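Local coordinates for PhnB protein (PDB 3OMS) that belongs to the PhnB-like branch of the glyoxalase superfamily and may act as a 3-demethylubiquinone-9 3-methyltransferase, though its activity is not established, at residues T13-E18 / Y128-Q133; E23-Y28 / I55-T60. All coordinates share one frame; numbering follows the deposited sequence. Where two conformers were deposited one is given.

Interaction 1 of 2, residues T13-E18 / Y128-Q133; sequences TFLMFE and YGVSWQ
Leu15 and Phe17 of strand 11-17 face Val130 and Tyr128, with Leu15 CA 8.7 Å from Val130 CA and Phe17 CA 8.2 Å from Tyr128 CA. At this spacing the backbones are too far apart to pair, so side chains alone make the contact. Phe17 and Leu15 are alternate residues of the strand, and both point toward 128-133. The Phe17 ring presents its edge: CE1 lies 3.8 Å from Tyr128 CB, which sits near the plane of the ring. It does not stack on the phenol. With Phe17 CG beside the backbone N (chi1 -65°), the ring reaches out from the strand and sets CE1 against this carbon. The same Phe17 CE1 approaches Val130 CG2 more loosely, at 4.4 Å. Val130 CG2 also meets Leu15 CD2 at 4.0 Å, and these two side chains cross at about a right angle. The contact is apolar and mostly buried. Phe79 meets the Phe17 ring edge-to-face and also touches Val130. Ala24 and Tyr28 of helix 21-29 pack against the same group. The Tyr128 hydroxyl is hydrogen-bonded to Glu23. Asp126 OD1 accepts hydrogen bonds from the backbone N of Tyr128 and of Val130, which helps fix the turn leading into strand 131-136. Gly129 sits in that turn at a positive phi of 95°, a backbone conformation suited to glycine. Within the chain strand 11-17 is an outer strand, but Thr13, Phe14 and Leu15 pair antiparallel with a strand of the second subunit and so extend the sheet. Its packing on the turn before strand 131-136 links the two similar sheets, each with strand order 1-4-3-2, as expected for the paired beta-alpha-beta-beta-beta modules of the glyoxalase fold.

Interaction 2 of 2, residues E23-Y28 / I55-T60; sequences EAMNFY and IHATFT
Met25, a selenomethionine, reaches from helix 21-29 to Ala57 and Phe59 on strand 54-61. The two short segments run nearly parallel, with 11° between their directions and 9.5 Å between their axes. The tight part centres on Met25. Its SE lies 3.4 Å from Phe59 CD2 and 3.5 Å from Ala57 CB. Met25 CG is over one face of the Phe59 ring, 3.9 Å from the centroid, in a CH-pi contact. SE approaches the same ring obliquely, 47° off the normal, as a Met-aromatic contact. CG is anti to the backbone N, and the bend at chi3 (58°) leaves Met25 CE alongside Ala57 CB at 3.7 Å. Ile37 and Cys68 also touch Met25 and close round it. The looser part is at Tyr28, where CD2 meets Phe59 CE1 at 4.4 Å, with Phe59 CE1 near the plane of the tyrosine ring. The Tyr28 hydroxyl is hydrogen-bonded to Asp126. On the solvent side, Glu23 and Asn26 of the helix and His56 of the strand are exposed and make no contact across the pair. The chemistry is therefore that of an apolar helix-on-sheet interface, held by dispersion, CH-pi and Met-aromatic contacts and not by charge; selenium stands here in the place of the sulfur of the natural methionine.

From the N terminus, strand 11-17 comes first and helix 21-29 follows directly. Interaction 2 closes the shorter loop, from this helix to strand 54-61. Interaction 1 closes the long one, from strand 11-17 to the turn just before strand 131-136, and so encloses interaction 2 without crossing it. Interaction 2 lays the helix on the first sheet. Interaction 1 bridges that sheet to the second. The two contacts meet at the helix: Phe17 CZ packs on Ala24 CB at 3.5 Å, and Val130 CG2 packs on Tyr28 OH at 3.4 Å. Trp132 meets Tyr28 edge-to-face. Helix 21-29 thus touches both sheets.

Interaction 1 of 2, residues T13-E18 / Y128-Q133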
loop_
_atom_site.group_PDB
_atom_site.type_symbol
_atom_site.label_atom_id
_atom_site.label_comp_id
_atom_site.label_asym_id
_atom_site.label_seq_id
_atom_site.Cartn_x
_atom_site.Cartn_y
_atom_site.Cartn_z
ATOM N N THR A 13 -3.109 -4.882 -1.850
ATOM C CA THR A 13 -1.899 -4.327 -1.255
ATOM C C THR A 13 -0.995 -5.464 -0.724
ATOM O O THR A 13 -1.481 -6.394 -0.076
ATOM C CB THR A 13 -2.306 -3.242 -0.179
ATOM O OG1 THR A 13 -3.025 -2.223 -0.889
ATOM C CG2 THR A 13 -1.045 -2.678 0.488
ATOM N N PHE A 14 0.315 -5.396 -1.046
ATOM C CA PHE A 14 1.248 -6.515 -1.010
ATOM C C PHE A 14 2.490 -6.034 -0.239
ATOM O O PHE A 14 3.174 -5.043 -0.626
ATOM C CB PHE A 14 1.636 -6.900 -2.422
ATOM C CG PHE A 14 2.477 -8.159 -2.570
ATOM C CD1 PHE A 14 1.955 -9.277 -3.222
ATOM C CD2 PHE A 14 3.829 -8.184 -2.188
ATOM C CE1 PHE A 14 2.711 -10.407 -3.422
ATOM C CE2 PHE A 14 4.589 -9.315 -2.403
ATOM C CZ PHE A 14 3.999 -10.433 -3.046
ATOM N N LEU A 15 2.762 -6.712 0.876
ATOM C CA LEU A 15 3.846 -6.336 1.759
ATOM C C LEU A 15 5.007 -7.340 1.675
ATOM O O LEU A 15 4.825 -8.552 1.844
ATOM C CB LEU A 15 3.315 -6.195 3.197
ATOM C CG LEU A 15 2.425 -4.995 3.563
ATOM C CD1 LEU A 15 1.044 -4.943 2.858
ATOM C CD2 LEU A 15 2.232 -4.981 5.097
HETATM N N MSE A 16 6.222 -6.821 1.413
HETATM C CA MSE A 16 7.391 -7.621 1.360
HETATM C C MSE A 16 8.290 -7.372 2.585
HETATM O O MSE A 16 8.878 -6.281 2.731
HETATM C CB MSE A 16 8.152 -7.322 0.069
HETATM C CG MSE A 16 9.397 -8.164 -0.127
HETATM SE SE MSE A 16 10.148 -7.963 -1.920
HETATM C CE MSE A 16 10.613 -6.125 -1.750
ATOM N N PHE A 17 8.384 -8.420 3.405
ATOM C CA PHE A 17 9.178 -8.488 4.616
ATOM C C PHE A 17 10.466 -9.247 4.319
ATOM O O PHE A 17 10.649 -9.779 3.207
ATOM C CB PHE A 17 8.365 -9.193 5.747
ATOM C CG PHE A 17 7.155 -8.459 6.184
ATOM C CD1 PHE A 17 7.221 -7.526 7.195
ATOM C CD2 PHE A 17 5.901 -8.733 5.626
ATOM C CE1 PHE A 17 6.050 -6.846 7.624
ATOM C CE2 PHE A 17 4.772 -8.072 6.015
ATOM C CZ PHE A 17 4.842 -7.102 7.047
ATOM N N GLU A 18 11.404 -9.269 5.282
ATOM C CA GLU A 18 12.616 -10.099 5.158
ATOM C C GLU A 18 12.781 -11.068 6.343
ATOM O O GLU A 18 13.872 -11.194 6.917
ATOM C CB GLU A 18 13.887 -9.217 4.977
ATOM C CG GLU A 18 13.836 -8.428 3.652
ATOM C CD GLU A 18 15.050 -7.575 3.362
ATOM O OE1 GLU A 18 15.975 -7.486 4.209
ATOM O OE2 GLU A 18 15.063 -7.023 2.237
ATOM N N TYR A 128 7.624 -3.117 12.450
ATOM C CA TYR A 128 8.150 -3.689 11.212
ATOM C C TYR A 128 8.527 -2.631 10.204
ATOM O O TYR A 128 9.037 -2.958 9.134
ATOM C CB TYR A 128 7.114 -4.691 10.621
ATOM C CG TYR A 128 6.672 -5.739 11.614
ATOM C CD1 TYR A 128 7.526 -6.770 11.984
ATOM C CD2 TYR A 128 5.426 -5.666 12.240
ATOM C CE1 TYR A 128 7.159 -7.706 12.927
ATOM C CE2 TYR A 128 5.066 -6.576 13.151
ATOM C CZ TYR A 128 5.926 -7.601 13.504
ATOM O OH TYR A 128 5.549 -8.518 14.459
ATOM N N GLY A 129 8.207 -1.367 10.488
ATOM C CA GLY A 129 8.451 -0.278 9.594
ATOM C C GLY A 129 7.272 0.115 8.706
ATOM O O GLY A 129 7.369 1.104 7.955
ATOM N N VAL A 130 6.164 -0.604 8.821
ATOM C CA VAL A 130 4.961 -0.340 8.031
ATOM C C VAL A 130 4.232 0.894 8.570
ATOM O O VAL A 130 4.071 1.029 9.801
ATOM C CB VAL A 130 3.983 -1.529 8.026
ATOM C CG1 VAL A 130 2.625 -1.133 7.297
ATOM C CG2 VAL A 130 4.644 -2.711 7.340
ATOM N N SER A 131 3.886 1.828 7.678
ATOM C CA SER A 131 3.309 3.125 8.102
ATOM C C SER A 131 1.775 3.056 8.135
ATOM O O SER A 131 1.093 2.666 7.124
ATOM C CB SER A 131 3.740 4.210 7.160
ATOM O OG SER A 131 3.614 5.509 7.712
ATOM N N TRP A 132 1.242 3.470 9.282
ATOM C CA TRP A 132 -0.188 3.462 9.553
ATOM C C TRP A 132 -0.687 4.849 9.987
ATOM O O TRP A 132 -0.066 5.541 10.839
ATOM C CB TRP A 132 -0.480 2.512 10.691
ATOM C CG TRP A 132 -0.196 1.070 10.477
ATOM C CD1 TRP A 132 0.990 0.449 10.670
ATOM C CD2 TRP A 132 -1.130 0.048 10.094
ATOM N NE1 TRP A 132 0.866 -0.893 10.447
ATOM C CE2 TRP A 132 -0.421 -1.170 10.066
ATOM C CE3 TRP A 132 -2.489 0.043 9.783
ATOM C CZ2 TRP A 132 -1.025 -2.395 9.751
ATOM C CZ3 TRP A 132 -3.084 -1.166 9.421
ATOM C CH2 TRP A 132 -2.353 -2.376 9.435
ATOM N N GLN A 133 -1.832 5.239 9.413
ATOM C CA GLN A 133 -2.530 6.451 9.825
ATOM C C GLN A 133 -3.857 5.990 10.377
ATOM O O GLN A 133 -4.508 5.067 9.856
ATOM C CB GLN A 133 -2.821 7.418 8.672
ATOM C CG GLN A 133 -1.581 8.001 7.995
ATOM C CD GLN A 133 -1.963 8.947 6.887
ATOM O OE1 GLN A 133 -2.632 9.960 7.121
ATOM N NE2 GLN A 133 -1.565 8.613 5.656
#

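Interaction 2 of 2, residues E23-Y28 / I55-T60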
loop_
_atom_site.group_PDB
_atom_site.type_symbol
_atom_site.label_atom_id
_atom_site.label_comp_id
_atom_site.label_asym_id
_atom_site.label_seq_id
_atom_site.Cartn_x
_atom_site.Cartn_y
_atom_site.Cartn_z
ATOM N N GLU A 23 4.959 -13.390 11.625
ATOM C CA GLU A 23 4.738 -12.679 12.873
ATOM C C GLU A 23 3.879 -11.425 12.644
ATOM O O GLU A 23 2.977 -11.113 13.423
ATOM C CB GLU A 23 6.086 -12.298 13.494
ATOM C CG GLU A 23 6.024 -11.643 14.873
ATOM C CD GLU A 23 7.409 -11.054 15.224
ATOM O OE1 GLU A 23 8.353 -11.840 15.362
ATOM O OE2 GLU A 23 7.554 -9.837 15.277
ATOM N N ALA A 24 4.178 -10.704 11.570
ATOM C CA ALA A 24 3.498 -9.451 11.270
ATOM C C ALA A 24 2.049 -9.679 10.981
ATOM O O ALA A 24 1.159 -9.003 11.543
ATOM C CB ALA A 24 4.185 -8.743 10.060
HETATM N N MSE A 25 1.779 -10.703 10.156
HETATM C CA MSE A 25 0.417 -11.078 9.845
HETATM C C MSE A 25 -0.388 -11.502 11.057
HETATM O O MSE A 25 -1.542 -11.105 11.236
HETATM C CB MSE A 25 0.448 -12.240 8.837
HETATM C CG MSE A 25 -0.787 -12.593 8.213
HETATM SE SE MSE A 25 -0.290 -13.647 6.562
HETATM C CE MSE A 25 0.746 -15.064 7.473
ATOM N N ASN A 26 0.212 -12.335 11.897
ATOM C CA ASN A 26 -0.453 -12.719 13.139
ATOM C C ASN A 26 -0.781 -11.493 14.001
ATOM O O ASN A 26 -1.864 -11.405 14.600
ATOM C CB ASN A 26 0.370 -13.797 13.886
ATOM C CG ASN A 26 0.137 -15.207 13.290
ATOM O OD1 ASN A 26 -0.911 -15.775 13.459
ATOM N ND2 ASN A 26 1.088 -15.723 12.588
ATOM N N PHE A 27 0.130 -10.528 14.025
ATOM C CA PHE A 27 -0.082 -9.277 14.772
ATOM C C PHE A 27 -1.206 -8.480 14.171
ATOM O O PHE A 27 -2.155 -8.122 14.883
ATOM C CB PHE A 27 1.215 -8.464 14.785
ATOM C CG PHE A 27 1.096 -7.116 15.455
ATOM C CD1 PHE A 27 0.616 -7.002 16.750
ATOM C CD2 PHE A 27 1.544 -5.977 14.803
ATOM C CE1 PHE A 27 0.562 -5.749 17.393
ATOM C CE2 PHE A 27 1.507 -4.741 15.422
ATOM C CZ PHE A 27 1.016 -4.619 16.702
ATOM N N TYR A 28 -1.175 -8.270 12.852
ATOM C CA TYR A 28 -2.178 -7.397 12.203
ATOM C C TYR A 28 -3.586 -7.971 12.294
ATOM O O TYR A 28 -4.550 -7.262 12.567
ATOM C CB TYR A 28 -1.838 -7.159 10.734
ATOM C CG TYR A 28 -0.528 -6.428 10.514
ATOM C CD1 TYR A 28 0.014 -5.542 11.483
ATOM C CD2 TYR A 28 0.159 -6.585 9.330
ATOM C CE1 TYR A 28 1.198 -4.894 11.233
ATOM C CE2 TYR A 28 1.329 -5.986 9.094
ATOM C CZ TYR A 28 1.863 -5.123 10.036
ATOM O OH TYR A 28 3.029 -4.505 9.692
ATOM N N ILE A 55 6.837 -18.069 1.776
ATOM C CA ILE A 55 6.852 -17.994 0.333
ATOM C C ILE A 55 5.794 -16.994 -0.148
ATOM O O ILE A 55 6.082 -16.042 -0.885
ATOM C CB ILE A 55 6.541 -19.356 -0.330
ATOM C CG1 ILE A 55 7.500 -20.467 0.125
ATOM C CG2 ILE A 55 6.614 -19.239 -1.852
ATOM C CD1 ILE A 55 7.117 -21.879 -0.474
ATOM N N HIS A 56 4.552 -17.241 0.264
ATOM C CA HIS A 56 3.443 -16.340 -0.009
ATOM C C HIS A 56 2.386 -16.587 1.054
ATOM O O HIS A 56 2.236 -17.725 1.506
ATOM C CB HIS A 56 2.890 -16.540 -1.434
ATOM C CG HIS A 56 2.369 -17.919 -1.718
ATOM N ND1 HIS A 56 1.115 -18.338 -1.325
ATOM C CD2 HIS A 56 2.920 -18.961 -2.387
ATOM C CE1 HIS A 56 0.924 -19.584 -1.722
ATOM N NE2 HIS A 56 2.003 -19.986 -2.371
ATOM N N ALA A 57 1.688 -15.527 1.442
ATOM C CA ALA A 57 0.544 -15.625 2.356
ATOM C C ALA A 57 -0.499 -14.574 2.001
ATOM O O ALA A 57 -0.151 -13.452 1.558
ATOM C CB ALA A 57 0.998 -15.466 3.826
ATOM N N THR A 58 -1.772 -14.943 2.190
ATOM C CA THR A 58 -2.921 -14.050 2.004
ATOM C C THR A 58 -3.645 -13.978 3.314
ATOM O O THR A 58 -3.826 -14.982 3.988
ATOM C CB THR A 58 -3.873 -14.548 0.928
ATOM O OG1 THR A 58 -3.184 -14.560 -0.323
ATOM C CG2 THR A 58 -5.200 -13.705 0.842
ATOM N N PHE A 59 -4.034 -12.765 3.707
ATOM C CA PHE A 59 -4.809 -12.566 4.930
ATOM C C PHE A 59 -5.792 -11.469 4.720
ATOM O O PHE A 59 -5.633 -10.652 3.797
ATOM C CB PHE A 59 -3.908 -12.236 6.115
ATOM C CG PHE A 59 -3.087 -10.996 5.962
ATOM C CD1 PHE A 59 -3.361 -9.843 6.735
ATOM C CD2 PHE A 59 -1.942 -10.990 5.141
ATOM C CE1 PHE A 59 -2.551 -8.706 6.642
ATOM C CE2 PHE A 59 -1.155 -9.823 5.030
ATOM C CZ PHE A 59 -1.463 -8.686 5.787
ATOM N N THR A 60 -6.806 -11.395 5.583
ATOM C CA THR A 60 -7.763 -10.314 5.491
ATOM C C THR A 60 -7.594 -9.363 6.704
ATOM O O THR A 60 -7.197 -9.779 7.789
ATOM C CB THR A 60 -9.190 -10.812 5.447
ATOM O OG1 THR A 60 -9.438 -11.619 6.624
ATOM C CG2 THR A 60 -9.463 -11.583 4.164
#